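PDB 3SKV: SsfX3 from Streptomyces sp. SF2575, which acts as a salicylyl-acyltransferase, catalysing transfer of the salicylyl group in a tetracycline biosynthetic pathway. Local coordinates for residues P186-Y191 with E216-Q221; D246-R251 with T284-G289; N329-D334 with L378-V383. The protein carries 1 engineered substitution. All blocks are in the same frame, centred on the assembly; numbering follows the deposited sequence.

Contact 1: P186-Y191 with E216-Q221; sequences PHWIHY and EGLDLQ
Trp188 and Leu218 cross obliquely where two parallel strands begin. Leu218 CD1 reaches the benzo part of the indole, 3.7 Å from Trp188 CE3, and also touches Trp188 CB. Leu220 CD1 comes to the rim of the same indole, 4.2 Å from Trp188 CE3. Trp188 has CG anti to its backbone N (chi1 175°), which stands the indole up from the sheet against Leu209 and Ala212 of helix 208-216; its NE1 is hydrogen-bonded to Ser249 OG. On the other face of the sheet, His187 and Asp219 lie side by side and point the same way, ring and carboxylate planes 29° apart. His187 CE1 comes within 3.5 Å of Asp219 OD2, which is proximity without a hydrogen bond. In the plane of the imidazole, a water 2.8 Å from His187 ND1 donates to the backbone Asp219 O, while the carboxylate makes a salt bridge through OD1 to Arg86. Four backbone bonds fix the register. Asp219 N to Pro186 O (2.8 Å) and His190 N to Gln221 O (3.0 Å) are the first and last, and both are nearly straight. Trp188 N also gives a straight bond, but meets Asp219 O from above the carbonyl plane, and Gln221 N reaches Trp188 O with a bent N-H (138°). The pair forms the two strands of a beta-alpha-beta unit, joined by helix 208-216, at one edge of the parallel sheet of the GDSL/SGNH fold.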
ATOM      1  N   PRO A 186     -11.429  -2.371  11.114  1.00 26.54           N
ATOM      2  CA  PRO A 186     -10.399  -3.412  11.318  1.00 25.21           C
ATOM      3  C   PRO A 186      -9.159  -3.101  10.478  1.00 27.26           C
ATOM      4  O   PRO A 186      -9.264  -2.547   9.383  1.00 26.83           O
ATOM      5  CB  PRO A 186     -11.092  -4.695  10.861  1.00 26.63           C
ATOM      6  CG  PRO A 186     -12.561  -4.356  10.780  1.00 30.53           C
ATOM      7  CD  PRO A 186     -12.635  -2.920  10.454  1.00 26.37           C
ATOM      8  N   HIS A 187      -7.991  -3.445  10.997  1.00 24.20           N
ATOM      9  CA  HIS A 187      -6.732  -3.171  10.319  1.00 23.01           C
ATOM     10  C   HIS A 187      -6.364  -4.243   9.345  1.00 26.98           C
ATOM     11  O   HIS A 187      -6.360  -5.432   9.694  1.00 27.19           O
ATOM     12  CB  HIS A 187      -5.582  -2.960  11.315  1.00 23.01           C
ATOM     13  CG  HIS A 187      -5.746  -1.744  12.145  1.00 26.77           C
ATOM     14  ND1 HIS A 187      -5.271  -0.523  11.718  1.00 28.62           N
ATOM     15  CD2 HIS A 187      -6.343  -1.593  13.347  1.00 28.64           C
ATOM     16  CE1 HIS A 187      -5.594   0.338  12.671  1.00 27.98           C
ATOM     17  NE2 HIS A 187      -6.233  -0.261  13.675  1.00 28.70           N
ATOM     18  N   TRP A 188      -6.006  -3.821   8.128  1.00 22.07           N
ATOM     19  CA  TRP A 188      -5.540  -4.737   7.111  1.00 22.08           C
ATOM     20  C   TRP A 188      -4.126  -4.405   6.679  1.00 26.32           C
ATOM     21  O   TRP A 188      -3.898  -3.363   6.061  1.00 25.27           O
ATOM     22  CB  TRP A 188      -6.495  -4.833   5.912  1.00 21.75           C
ATOM     23  CG  TRP A 188      -5.965  -5.686   4.790  1.00 24.09           C
ATOM     24  CD1 TRP A 188      -5.138  -6.775   4.895  1.00 26.89           C
ATOM     25  CD2 TRP A 188      -6.200  -5.492   3.390  1.00 24.89           C
ATOM     26  NE1 TRP A 188      -4.859  -7.278   3.649  1.00 26.23           N
ATOM     27  CE2 TRP A 188      -5.506  -6.516   2.704  1.00 28.50           C
ATOM     28  CE3 TRP A 188      -6.982  -4.578   2.644  1.00 26.95           C
ATOM     29  CZ2 TRP A 188      -5.560  -6.649   1.308  1.00 28.69           C
ATOM     30  CZ3 TRP A 188      -7.029  -4.705   1.262  1.00 29.34           C
ATOM     31  CH2 TRP A 188      -6.311  -5.720   0.606  1.00 30.23           C
ATOM     32  N   ILE A 189      -3.175  -5.311   7.012  1.00 22.89           N
ATOM     33  CA  ILE A 189      -1.778  -5.196   6.616  1.00 21.89           C
ATOM     34  C   ILE A 189      -1.529  -6.041   5.376  1.00 23.16           C
ATOM     35  O   ILE A 189      -1.804  -7.253   5.389  1.00 22.32           O
ATOM     36  CB  ILE A 189      -0.767  -5.555   7.739  1.00 25.73           C
ATOM     37  CG1 ILE A 189      -1.045  -4.781   9.046  1.00 25.56           C
ATOM     38  CG2 ILE A 189       0.697  -5.344   7.231  1.00 26.93           C
ATOM     39  CD1 ILE A 189       0.002  -5.056  10.161  1.00 27.40           C
ATOM     40  N   HIS A 190      -1.004  -5.404   4.300  1.00 18.01           N
ATOM     41  CA  HIS A 190      -0.645  -6.143   3.095  1.00 16.88           C
ATOM     42  C   HIS A 190       0.869  -5.987   2.854  1.00 20.38           C
ATOM     43  O   HIS A 190       1.389  -4.869   2.808  1.00 16.69           O
ATOM     44  CB  HIS A 190      -1.479  -5.783   1.849  1.00 16.99           C
ATOM     45  CG  HIS A 190      -1.045  -6.552   0.639  1.00 20.99           C
ATOM     46  ND1 HIS A 190      -1.410  -7.893   0.458  1.00 23.29           N
ATOM     47  CD2 HIS A 190      -0.196  -6.188  -0.357  1.00 22.95           C
ATOM     48  CE1 HIS A 190      -0.784  -8.289  -0.641  1.00 23.11           C
ATOM     49  NE2 HIS A 190      -0.048  -7.291  -1.175  1.00 23.39           N
ATOM     50  N   TYR A 191       1.560  -7.132   2.723  1.00 18.74           N
ATOM     51  CA  TYR A 191       3.000  -7.167   2.460  1.00 19.88           C
ATOM     52  C   TYR A 191       3.304  -7.967   1.196  1.00 25.29           C
ATOM     53  O   TYR A 191       2.695  -8.992   0.953  1.00 24.48           O
ATOM     54  CB  TYR A 191       3.745  -7.771   3.672  1.00 19.78           C
ATOM     55  CG  TYR A 191       5.214  -8.025   3.439  1.00 19.68           C
ATOM     56  CD1 TYR A 191       6.151  -7.008   3.596  1.00 22.97           C
ATOM     57  CD2 TYR A 191       5.672  -9.280   3.055  1.00 19.36           C
ATOM     58  CE1 TYR A 191       7.503  -7.223   3.332  1.00 22.44           C
ATOM     59  CE2 TYR A 191       7.026  -9.510   2.805  1.00 19.74           C
ATOM     60  CZ  TYR A 191       7.935  -8.478   2.942  1.00 22.13           C
ATOM     61  OH  TYR A 191       9.270  -8.710   2.751  1.00 26.91           O
ATOM     62  N   GLU A 216     -14.429  -3.309   1.550  1.00 28.86           N
ATOM     63  CA  GLU A 216     -14.503  -4.146   2.736  1.00 27.45           C
ATOM     64  C   GLU A 216     -14.668  -3.394   4.050  1.00 29.71           C
ATOM     65  O   GLU A 216     -15.034  -4.026   5.032  1.00 29.96           O
ATOM     66  CB  GLU A 216     -13.303  -5.115   2.801  1.00 27.95           C
ATOM     67  CG  GLU A 216     -13.417  -6.309   1.854  1.00 32.50           C
ATOM     68  CD  GLU A 216     -14.661  -7.181   1.971  1.00 49.51           C
ATOM     69  OE1 GLU A 216     -15.152  -7.400   3.103  1.00 44.92           O
ATOM     70  OE2 GLU A 216     -15.132  -7.676   0.923  1.00 42.29           O
ATOM     71  N   GLY A 217     -14.393  -2.084   4.074  1.00 24.88           N
ATOM     72  CA  GLY A 217     -14.446  -1.284   5.303  1.00 24.38           C
ATOM     73  C   GLY A 217     -13.209  -1.525   6.161  1.00 29.78           C
ATOM     74  O   GLY A 217     -13.299  -1.588   7.387  1.00 31.69           O
ATOM     75  N   LEU A 218     -12.029  -1.654   5.518  1.00 24.04           N
ATOM     76  CA  LEU A 218     -10.777  -1.931   6.219  1.00 24.01           C
ATOM     77  C   LEU A 218      -9.842  -0.740   6.267  1.00 29.72           C
ATOM     78  O   LEU A 218      -9.775   0.046   5.321  1.00 32.49           O
ATOM     79  CB  LEU A 218     -10.036  -3.122   5.580  1.00 23.76           C
ATOM     80  CG  LEU A 218     -10.761  -4.471   5.529  1.00 29.22           C
ATOM     81  CD1 LEU A 218     -10.050  -5.412   4.594  1.00 29.08           C
ATOM     82  CD2 LEU A 218     -10.896  -5.092   6.923  1.00 30.86           C
ATOM     83  N   ASP A 219      -9.120  -0.607   7.370  1.00 23.35           N
ATOM     84  CA  ASP A 219      -8.098   0.409   7.537  1.00 21.82           C
ATOM     85  C   ASP A 219      -6.761  -0.209   6.993  1.00 24.29           C
ATOM     86  O   ASP A 219      -6.051  -0.960   7.682  1.00 22.01           O
ATOM     87  CB  ASP A 219      -7.969   0.798   9.015  1.00 23.66           C
ATOM     88  CG  ASP A 219      -7.052   1.960   9.309  1.00 35.66           C
ATOM     89  OD1 ASP A 219      -6.215   2.302   8.440  1.00 34.36           O
ATOM     90  OD2 ASP A 219      -7.137   2.505  10.426  1.00 47.36           O
ATOM     91  N   LEU A 220      -6.461   0.108   5.743  1.00 20.90           N
ATOM     92  CA  LEU A 220      -5.280  -0.360   5.043  1.00 21.15           C
ATOM     93  C   LEU A 220      -3.949   0.173   5.584  1.00 23.85           C
ATOM     94  O   LEU A 220      -3.851   1.336   5.980  1.00 21.00           O
ATOM     95  CB  LEU A 220      -5.419  -0.002   3.551  1.00 21.83           C
ATOM     96  CG  LEU A 220      -4.193  -0.190   2.663  1.00 27.24           C
ATOM     97  CD1 LEU A 220      -3.886  -1.683   2.482  1.00 28.11           C
ATOM     98  CD2 LEU A 220      -4.383   0.501   1.346  1.00 28.39           C
ATOM     99  N   GLN A 221      -2.952  -0.702   5.492  1.00 19.79           N
ATOM    100  CA  GLN A 221      -1.556  -0.425   5.761  1.00 19.76           C
ATOM    101  C   GLN A 221      -0.743  -1.261   4.770  1.00 26.67           C
ATOM    102  O   GLN A 221      -0.679  -2.477   4.874  1.00 26.58           O
ATOM    103  CB  GLN A 221      -1.171  -0.769   7.193  1.00 20.22           C
ATOM    104  CG  GLN A 221       0.315  -0.619   7.467  1.00 21.41           C
ATOM    105  CD  GLN A 221       0.768   0.828   7.524  1.00 32.53           C
ATOM    106  OE1 GLN A 221       0.318   1.595   8.368  1.00 26.05           O
ATOM    107  NE2 GLN A 221       1.671   1.199   6.633  1.00 14.73           N
TER
HETATM  108  O   HOH W   1      -3.987  -0.285   9.295  1.00 23.36           O

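Contact 2: D246-R251 with T284-G289; sequences DLISLR and TPIVLG
Leu250 and Leu288 lie side by side, pointing the same way, with their CD1 methyls 3.7 Å apart. Ile286 crosses Leu250 obliquely, its CG2 against the same CD1, and Ile277 and Phe273 of helix 266-278 close over this buried face. On the other face Leu247 swings its CD2 back across the gap to Pro285 and to Val287 CG2 (4.2 Å), under Met375 of helix 361-377. Packing is close toward Arg251 and Gly289: Gly289 N donates to Leu250 O at 2.7 Å, and without a side chain on the glycine, Arg251 CG can settle 3.4 Å from Gly289 O. The opposite end is looser and partly exposed. There OG1 of Thr284 sits beside the backbone N (chi1 -56°), which leaves CG2 anti to N and turned to Asp246 C, 3.6 Å away; the Thr284 and Ile248 side chains cross at about a right angle, CG2 against CD1. Pro285 CD rests 3.3 Å from Asp246 O, and pairing of the strands begins only with Ile248 N to Pro285 O. Asp246 turns away, its OD2 accepting from His187 N. Four backbone bonds are the polar links between the segments, and the side chains meet through carbon. The contact itself is thus apolar, while its buried polar groups find partners beyond it: Ser249 OG at Trp188 and His190 of strand 187-192, the Arg251 guanidinium at Asp193, which is likely to balance its charge.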
ATOM      1  N   ASP A 246      -5.950  -6.921  11.996  1.00 25.59           N
ATOM      2  CA  ASP A 246      -7.110  -7.798  12.099  1.00 25.44           C
ATOM      3  C   ASP A 246      -7.115  -8.766  10.936  1.00 29.33           C
ATOM      4  O   ASP A 246      -7.796  -9.773  11.013  1.00 31.69           O
ATOM      5  CB  ASP A 246      -8.395  -6.985  12.158  1.00 26.88           C
ATOM      6  CG  ASP A 246      -8.457  -6.151  13.405  1.00 39.63           C
ATOM      7  OD1 ASP A 246      -8.774  -6.716  14.481  1.00 44.62           O
ATOM      8  OD2 ASP A 246      -8.124  -4.944  13.330  1.00 37.60           O
ATOM      9  N   LEU A 247      -6.318  -8.477   9.885  1.00 23.73           N
ATOM     10  CA  LEU A 247      -6.136  -9.272   8.665  1.00 22.36           C
ATOM     11  C   LEU A 247      -4.747  -8.973   8.131  1.00 22.63           C
ATOM     12  O   LEU A 247      -4.391  -7.804   7.972  1.00 21.06           O
ATOM     13  CB  LEU A 247      -7.176  -8.865   7.609  1.00 22.26           C
ATOM     14  CG  LEU A 247      -7.566  -9.824   6.468  1.00 28.03           C
ATOM     15  CD1 LEU A 247      -7.613  -9.124   5.116  1.00 28.51           C
ATOM     16  CD2 LEU A 247      -6.811 -11.163   6.466  1.00 29.41           C
ATOM     17  N   ILE A 248      -3.950 -10.025   7.887  1.00 18.62           N
ATOM     18  CA  ILE A 248      -2.612  -9.910   7.331  1.00 18.14           C
ATOM     19  C   ILE A 248      -2.527 -10.716   6.044  1.00 22.96           C
ATOM     20  O   ILE A 248      -2.879 -11.887   6.034  1.00 22.25           O
ATOM     21  CB  ILE A 248      -1.510 -10.313   8.350  1.00 21.20           C
ATOM     22  CG1 ILE A 248      -1.598  -9.462   9.627  1.00 21.50           C
ATOM     23  CG2 ILE A 248      -0.086 -10.246   7.706  1.00 20.36           C
ATOM     24  CD1 ILE A 248      -0.973 -10.070  10.879  1.00 19.81           C
ATOM     25  N   SER A 249      -2.031 -10.102   4.967  1.00 21.71           N
ATOM     26  CA  SER A 249      -1.825 -10.811   3.701  1.00 21.47           C
ATOM     27  C   SER A 249      -0.425 -10.577   3.234  1.00 26.89           C
ATOM     28  O   SER A 249       0.063  -9.445   3.275  1.00 25.18           O
ATOM     29  CB  SER A 249      -2.862 -10.429   2.637  1.00 23.42           C
ATOM     30  OG  SER A 249      -3.043  -9.037   2.441  1.00 28.46           O
ATOM     31  N   LEU A 250       0.256 -11.679   2.878  1.00 26.79           N
ATOM     32  CA  LEU A 250       1.638 -11.715   2.408  1.00 27.27           C
ATOM     33  C   LEU A 250       1.698 -12.365   1.041  1.00 34.24           C
ATOM     34  O   LEU A 250       1.272 -13.511   0.909  1.00 37.86           O
ATOM     35  CB  LEU A 250       2.528 -12.551   3.381  1.00 27.57           C
ATOM     36  CG  LEU A 250       2.364 -12.357   4.914  1.00 31.34           C
ATOM     37  CD1 LEU A 250       3.142 -13.395   5.652  1.00 31.50           C
ATOM     38  CD2 LEU A 250       2.823 -10.962   5.368  1.00 32.47           C
ATOM     39  N   ARG A 251       2.253 -11.682   0.043  1.00 28.90           N
ATOM     40  CA  ARG A 251       2.430 -12.300  -1.273  1.00 28.04           C
ATOM     41  C   ARG A 251       3.887 -12.296  -1.633  1.00 29.79           C
ATOM     42  O   ARG A 251       4.504 -11.242  -1.758  1.00 28.62           O
ATOM     43  CB  ARG A 251       1.582 -11.685  -2.370  1.00 26.92           C
ATOM     44  CG  ARG A 251       1.138 -12.781  -3.321  1.00 42.97           C
ATOM     45  CD  ARG A 251       0.597 -12.329  -4.655  1.00 50.91           C
ATOM     46  NE  ARG A 251       0.011 -11.008  -4.569  1.00 45.34           N
ATOM     47  CZ  ARG A 251      -1.235 -10.754  -4.204  1.00 41.76           C
ATOM     48  NH1 ARG A 251      -2.068 -11.750  -3.924  1.00 23.54           N
ATOM     49  NH2 ARG A 251      -1.658  -9.508  -4.114  1.00 18.81           N
ATOM     50  N   THR A 284      -4.891 -13.890  14.526  1.00 28.96           N
ATOM     51  CA  THR A 284      -5.179 -13.058  13.360  1.00 28.16           C
ATOM     52  C   THR A 284      -5.079 -13.873  12.068  1.00 31.29           C
ATOM     53  O   THR A 284      -4.079 -14.577  11.875  1.00 29.69           O
ATOM     54  CB  THR A 284      -4.200 -11.863  13.338  1.00 34.50           C
ATOM     55  OG1 THR A 284      -4.313 -11.168  14.574  1.00 35.60           O
ATOM     56  CG2 THR A 284      -4.432 -10.896  12.161  1.00 28.96           C
ATOM     57  N   PRO A 285      -6.080 -13.776  11.159  1.00 27.72           N
ATOM     58  CA  PRO A 285      -5.963 -14.500   9.875  1.00 26.80           C
ATOM     59  C   PRO A 285      -4.766 -14.004   9.062  1.00 29.77           C
ATOM     60  O   PRO A 285      -4.649 -12.810   8.792  1.00 29.26           O
ATOM     61  CB  PRO A 285      -7.299 -14.186   9.157  1.00 28.28           C
ATOM     62  CG  PRO A 285      -8.192 -13.594  10.182  1.00 30.23           C
ATOM     63  CD  PRO A 285      -7.336 -12.991  11.227  1.00 26.47           C
ATOM     64  N   ILE A 286      -3.852 -14.923   8.730  1.00 26.34           N
ATOM     65  CA  ILE A 286      -2.675 -14.669   7.902  1.00 24.47           C
ATOM     66  C   ILE A 286      -2.910 -15.398   6.587  1.00 30.21           C
ATOM     67  O   ILE A 286      -3.123 -16.627   6.564  1.00 30.79           O
ATOM     68  CB  ILE A 286      -1.324 -15.083   8.561  1.00 26.83           C
ATOM     69  CG1 ILE A 286      -1.041 -14.272   9.860  1.00 26.21           C
ATOM     70  CG2 ILE A 286      -0.158 -14.920   7.538  1.00 26.50           C
ATOM     71  CD1 ILE A 286       0.139 -14.797  10.633  1.00 36.51           C
ATOM     72  N   VAL A 287      -2.911 -14.631   5.497  1.00 25.59           N
ATOM     73  CA  VAL A 287      -3.111 -15.150   4.160  1.00 24.05           C
ATOM     74  C   VAL A 287      -1.775 -15.194   3.467  1.00 28.17           C
ATOM     75  O   VAL A 287      -1.132 -14.170   3.233  1.00 27.40           O
ATOM     76  CB  VAL A 287      -4.190 -14.358   3.391  1.00 25.41           C
ATOM     77  CG1 VAL A 287      -4.365 -14.907   2.003  1.00 23.99           C
ATOM     78  CG2 VAL A 287      -5.507 -14.387   4.146  1.00 25.97           C
ATOM     79  N   LEU A 288      -1.346 -16.412   3.187  1.00 27.44           N
ATOM     80  CA  LEU A 288      -0.090 -16.738   2.517  1.00 27.32           C
ATOM     81  C   LEU A 288      -0.356 -16.853   1.028  1.00 31.71           C
ATOM     82  O   LEU A 288      -0.965 -17.820   0.546  1.00 31.20           O
ATOM     83  CB  LEU A 288       0.418 -18.049   3.088  1.00 28.20           C
ATOM     84  CG  LEU A 288       1.672 -17.962   3.921  1.00 33.41           C
ATOM     85  CD1 LEU A 288       1.685 -16.754   4.872  1.00 31.62           C
ATOM     86  CD2 LEU A 288       1.900 -19.243   4.650  1.00 36.18           C
ATOM     87  N   GLY A 289       0.034 -15.806   0.331  1.00 27.03           N
ATOM     88  CA  GLY A 289      -0.203 -15.699  -1.094  1.00 25.96           C
ATOM     89  C   GLY A 289       0.985 -16.072  -1.937  1.00 27.43           C
ATOM     90  O   GLY A 289       2.085 -15.574  -1.725  1.00 26.12           O
TER

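Contact 3: N329-D334 with L378-V383; sequences NVHYLD and LGVLPV
Over one face of the His331 imidazole lies the backbone Leu378 O, 4.0 Å from His331 CE1 and a little farther from ND1, with no bond between them. Val380 CG1 comes to the ring obliquely, 3.5 Å from His331 CD2, the two side chains sliding past each other in opposite directions. Tyr332 leaves the backbone on the side away from the loop; one face of its ring carries Asp334 N near the rim, and its OH is hydrogen-bonded to Ser290 OG. His331 holds CG anti to its carbonyl carbon (chi1 -51°), which leans the imidazole across Leu378 and Val380. Strand 330-333 is the outermost strand at this end of the parallel GDSL/SGNH sheet, and it is met here by the turn that ends helix 361-377, where Gly379, with positive phi, forms a Schellman motif. Cutting His331 back to an alanine is likely to open a gap beneath Leu378 O and leave Val380 CG1 without the ring it packs on. Leu378 packs on the strand, with CD2 3.3 Å from Tyr332 O, and the Leu378 and Leu333 side chains cross at about a right angle, their CD1 methyls 3.9 Å apart.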
ATOM      1  N   ASN A 329      -5.430 -20.382  11.757  1.00 30.30           N
ATOM      2  CA  ASN A 329      -5.571 -19.080  11.137  1.00 28.03           C
ATOM      3  C   ASN A 329      -4.571 -18.727  10.050  1.00 30.72           C
ATOM      4  O   ASN A 329      -4.406 -17.557   9.733  1.00 29.42           O
ATOM      5  CB  ASN A 329      -5.748 -18.017  12.213  1.00 28.42           C
ATOM      6  CG  ASN A 329      -6.976 -18.296  13.068  1.00 46.28           C
ATOM      7  OD1 ASN A 329      -8.112 -18.235  12.587  1.00 39.33           O
ATOM      8  ND2 ASN A 329      -6.777 -18.695  14.328  1.00 27.13           N
ATOM      9  N   VAL A 330      -3.919 -19.733   9.463  1.00 29.06           N
ATOM     10  CA  VAL A 330      -3.002 -19.554   8.327  1.00 28.68           C
ATOM     11  C   VAL A 330      -3.725 -20.138   7.103  1.00 31.27           C
ATOM     12  O   VAL A 330      -4.294 -21.214   7.203  1.00 29.68           O
ATOM     13  CB  VAL A 330      -1.574 -20.138   8.507  1.00 32.99           C
ATOM     14  CG1 VAL A 330      -0.734 -19.889   7.257  1.00 32.73           C
ATOM     15  CG2 VAL A 330      -0.881 -19.488   9.671  1.00 32.59           C
ATOM     16  N   HIS A 331      -3.765 -19.395   5.981  1.00 27.74           N
ATOM     17  CA  HIS A 331      -4.499 -19.823   4.784  1.00 26.91           C
ATOM     18  C   HIS A 331      -3.707 -19.586   3.542  1.00 30.23           C
ATOM     19  O   HIS A 331      -2.955 -18.616   3.458  1.00 30.31           O
ATOM     20  CB  HIS A 331      -5.802 -19.051   4.650  1.00 27.35           C
ATOM     21  CG  HIS A 331      -6.644 -19.049   5.890  1.00 31.43           C
ATOM     22  ND1 HIS A 331      -7.500 -20.092   6.184  1.00 34.92           N
ATOM     23  CD2 HIS A 331      -6.752 -18.114   6.860  1.00 33.02           C
ATOM     24  CE1 HIS A 331      -8.090 -19.766   7.322  1.00 34.55           C
ATOM     25  NE2 HIS A 331      -7.689 -18.572   7.754  1.00 33.89           N
ATOM     26  N   TYR A 332      -3.885 -20.466   2.555  1.00 26.38           N
ATOM     27  CA  TYR A 332      -3.197 -20.298   1.290  1.00 25.46           C
ATOM     28  C   TYR A 332      -4.089 -19.614   0.247  1.00 32.60           C
ATOM     29  O   TYR A 332      -5.232 -20.011   0.062  1.00 34.71           O
ATOM     30  CB  TYR A 332      -2.660 -21.632   0.787  1.00 25.43           C
ATOM     31  CG  TYR A 332      -2.084 -21.535  -0.610  1.00 27.06           C
ATOM     32  CD1 TYR A 332      -0.912 -20.807  -0.860  1.00 28.16           C
ATOM     33  CD2 TYR A 332      -2.735 -22.125  -1.698  1.00 27.69           C
ATOM     34  CE1 TYR A 332      -0.393 -20.688  -2.155  1.00 27.15           C
ATOM     35  CE2 TYR A 332      -2.215 -22.032  -2.988  1.00 28.05           C
ATOM     36  CZ  TYR A 332      -1.063 -21.281  -3.220  1.00 34.60           C
ATOM     37  OH  TYR A 332      -0.559 -21.194  -4.502  1.00 28.30           O
ATOM     38  N   LEU A 333      -3.575 -18.580  -0.405  1.00 29.31           N
ATOM     39  CA  LEU A 333      -4.225 -17.832  -1.486  1.00 28.83           C
ATOM     40  C   LEU A 333      -3.424 -18.047  -2.760  1.00 31.40           C
ATOM     41  O   LEU A 333      -2.280 -17.604  -2.857  1.00 27.63           O
ATOM     42  CB  LEU A 333      -4.297 -16.319  -1.161  1.00 28.16           C
ATOM     43  CG  LEU A 333      -5.138 -15.421  -2.075  1.00 32.63           C
ATOM     44  CD1 LEU A 333      -6.589 -15.751  -1.899  1.00 33.06           C
ATOM     45  CD2 LEU A 333      -4.909 -13.920  -1.785  1.00 29.38           C
ATOM     46  N   ASP A 334      -4.018 -18.745  -3.728  1.00 31.50           N
ATOM     47  CA  ASP A 334      -3.382 -19.025  -5.007  1.00 31.67           C
ATOM     48  C   ASP A 334      -3.410 -17.737  -5.853  1.00 32.61           C
ATOM     49  O   ASP A 334      -4.490 -17.243  -6.167  1.00 30.36           O
ATOM     50  CB  ASP A 334      -4.145 -20.180  -5.685  1.00 35.06           C
ATOM     51  CG  ASP A 334      -3.581 -20.763  -6.973  1.00 48.56           C
ATOM     52  OD1 ASP A 334      -2.445 -20.363  -7.376  1.00 47.61           O
ATOM     53  OD2 ASP A 334      -4.263 -21.643  -7.570  1.00 58.17           O
ATOM     54  N   LEU A 378     -11.864 -18.104   1.537  1.00 28.33           N
ATOM     55  CA  LEU A 378     -11.034 -18.593   2.654  1.00 30.14           C
ATOM     56  C   LEU A 378     -11.718 -18.378   4.015  1.00 37.42           C
ATOM     57  O   LEU A 378     -11.278 -18.934   5.012  1.00 38.83           O
ATOM     58  CB  LEU A 378      -9.651 -17.928   2.680  1.00 28.70           C
ATOM     59  CG  LEU A 378      -8.736 -18.119   1.480  1.00 33.14           C
ATOM     60  CD1 LEU A 378      -7.562 -17.170   1.566  1.00 31.67           C
ATOM     61  CD2 LEU A 378      -8.254 -19.539   1.361  1.00 34.74           C
ATOM     62  N   GLY A 379     -12.763 -17.557   4.044  1.00 33.97           N
ATOM     63  CA  GLY A 379     -13.494 -17.254   5.266  1.00 34.25           C
ATOM     64  C   GLY A 379     -12.862 -16.181   6.136  1.00 37.86           C
ATOM     65  O   GLY A 379     -13.235 -16.058   7.300  1.00 40.68           O
ATOM     66  N   VAL A 380     -11.918 -15.390   5.593  1.00 31.45           N
ATOM     67  CA  VAL A 380     -11.244 -14.314   6.325  1.00 30.89           C
ATOM     68  C   VAL A 380     -12.005 -12.984   6.163  1.00 39.95           C
ATOM     69  O   VAL A 380     -11.830 -12.067   6.970  1.00 39.43           O
ATOM     70  CB  VAL A 380      -9.726 -14.177   6.002  1.00 32.42           C
ATOM     71  CG1 VAL A 380      -8.989 -15.500   6.201  1.00 31.57           C
ATOM     72  CG2 VAL A 380      -9.492 -13.629   4.592  1.00 31.56           C
ATOM     73  N   LEU A 381     -12.858 -12.906   5.122  1.00 39.00           N
ATOM     74  CA  LEU A 381     -13.683 -11.762   4.781  1.00 39.50           C
ATOM     75  C   LEU A 381     -15.147 -12.156   4.928  1.00 48.90           C
ATOM     76  O   LEU A 381     -15.516 -13.244   4.473  1.00 49.53           O
ATOM     77  CB  LEU A 381     -13.386 -11.324   3.336  1.00 38.69           C
ATOM     78  CG  LEU A 381     -12.637 -10.013   3.128  1.00 41.83           C
ATOM     79  CD1 LEU A 381     -11.563  -9.790   4.171  1.00 40.95           C
ATOM     80  CD2 LEU A 381     -12.089  -9.914   1.721  1.00 42.66           C
ATOM     81  N   PRO A 382     -16.003 -11.330   5.580  1.00 48.16           N
ATOM     82  CA  PRO A 382     -15.722 -10.010   6.191  1.00 48.45           C
ATOM     83  C   PRO A 382     -14.947 -10.132   7.497  1.00 54.10           C
ATOM     84  O   PRO A 382     -14.881 -11.219   8.054  1.00 53.03           O
ATOM     85  CB  PRO A 382     -17.125  -9.435   6.415  1.00 50.37           C
ATOM     86  CG  PRO A 382     -17.977 -10.643   6.662  1.00 54.78           C
ATOM     87  CD  PRO A 382     -17.426 -11.699   5.735  1.00 49.76           C
ATOM     88  N   VAL A 383     -14.394  -9.016   8.002  1.00 53.41           N
ATOM     89  CA  VAL A 383     -13.609  -9.023   9.244  1.00 53.85           C
ATOM     90  C   VAL A 383     -14.490  -8.795  10.486  1.00 62.54           C
ATOM     91  O   VAL A 383     -14.363  -9.535  11.476  1.00 63.57           O
ATOM     92  CB  VAL A 383     -12.355  -8.117   9.167  1.00 56.13           C
ATOM     93  CG1 VAL A 383     -11.526  -8.222  10.434  1.00 55.81           C
ATOM     94  CG2 VAL A 383     -11.503  -8.480   7.953  1.00 55.40           C
TER

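All three contacts belong to one five-stranded parallel sheet, ordered 219-223, 187-192, 247-252, 286-290, 330-333, and they follow one another along the chain in series. Contact 1 pairs the first two strands of that order and contact 2 the third and fourth. Between them, their centres about 10 Å apart, strands 187-192 and 247-252 join directly, as in His187 O to Asp246 N (2.8 Å). Contact 3, its centre about 7 Å from that of contact 2, adds the last strand, with Leu288 N bonded to His331 O. Its other segment, the C-terminal tail, runs back past the N-terminal ends of the strands until Val383 packs on Pro186 and Leu218 of contact 1, so the tail spans the sheet from its 330-333 edge toward its 219-223 edge.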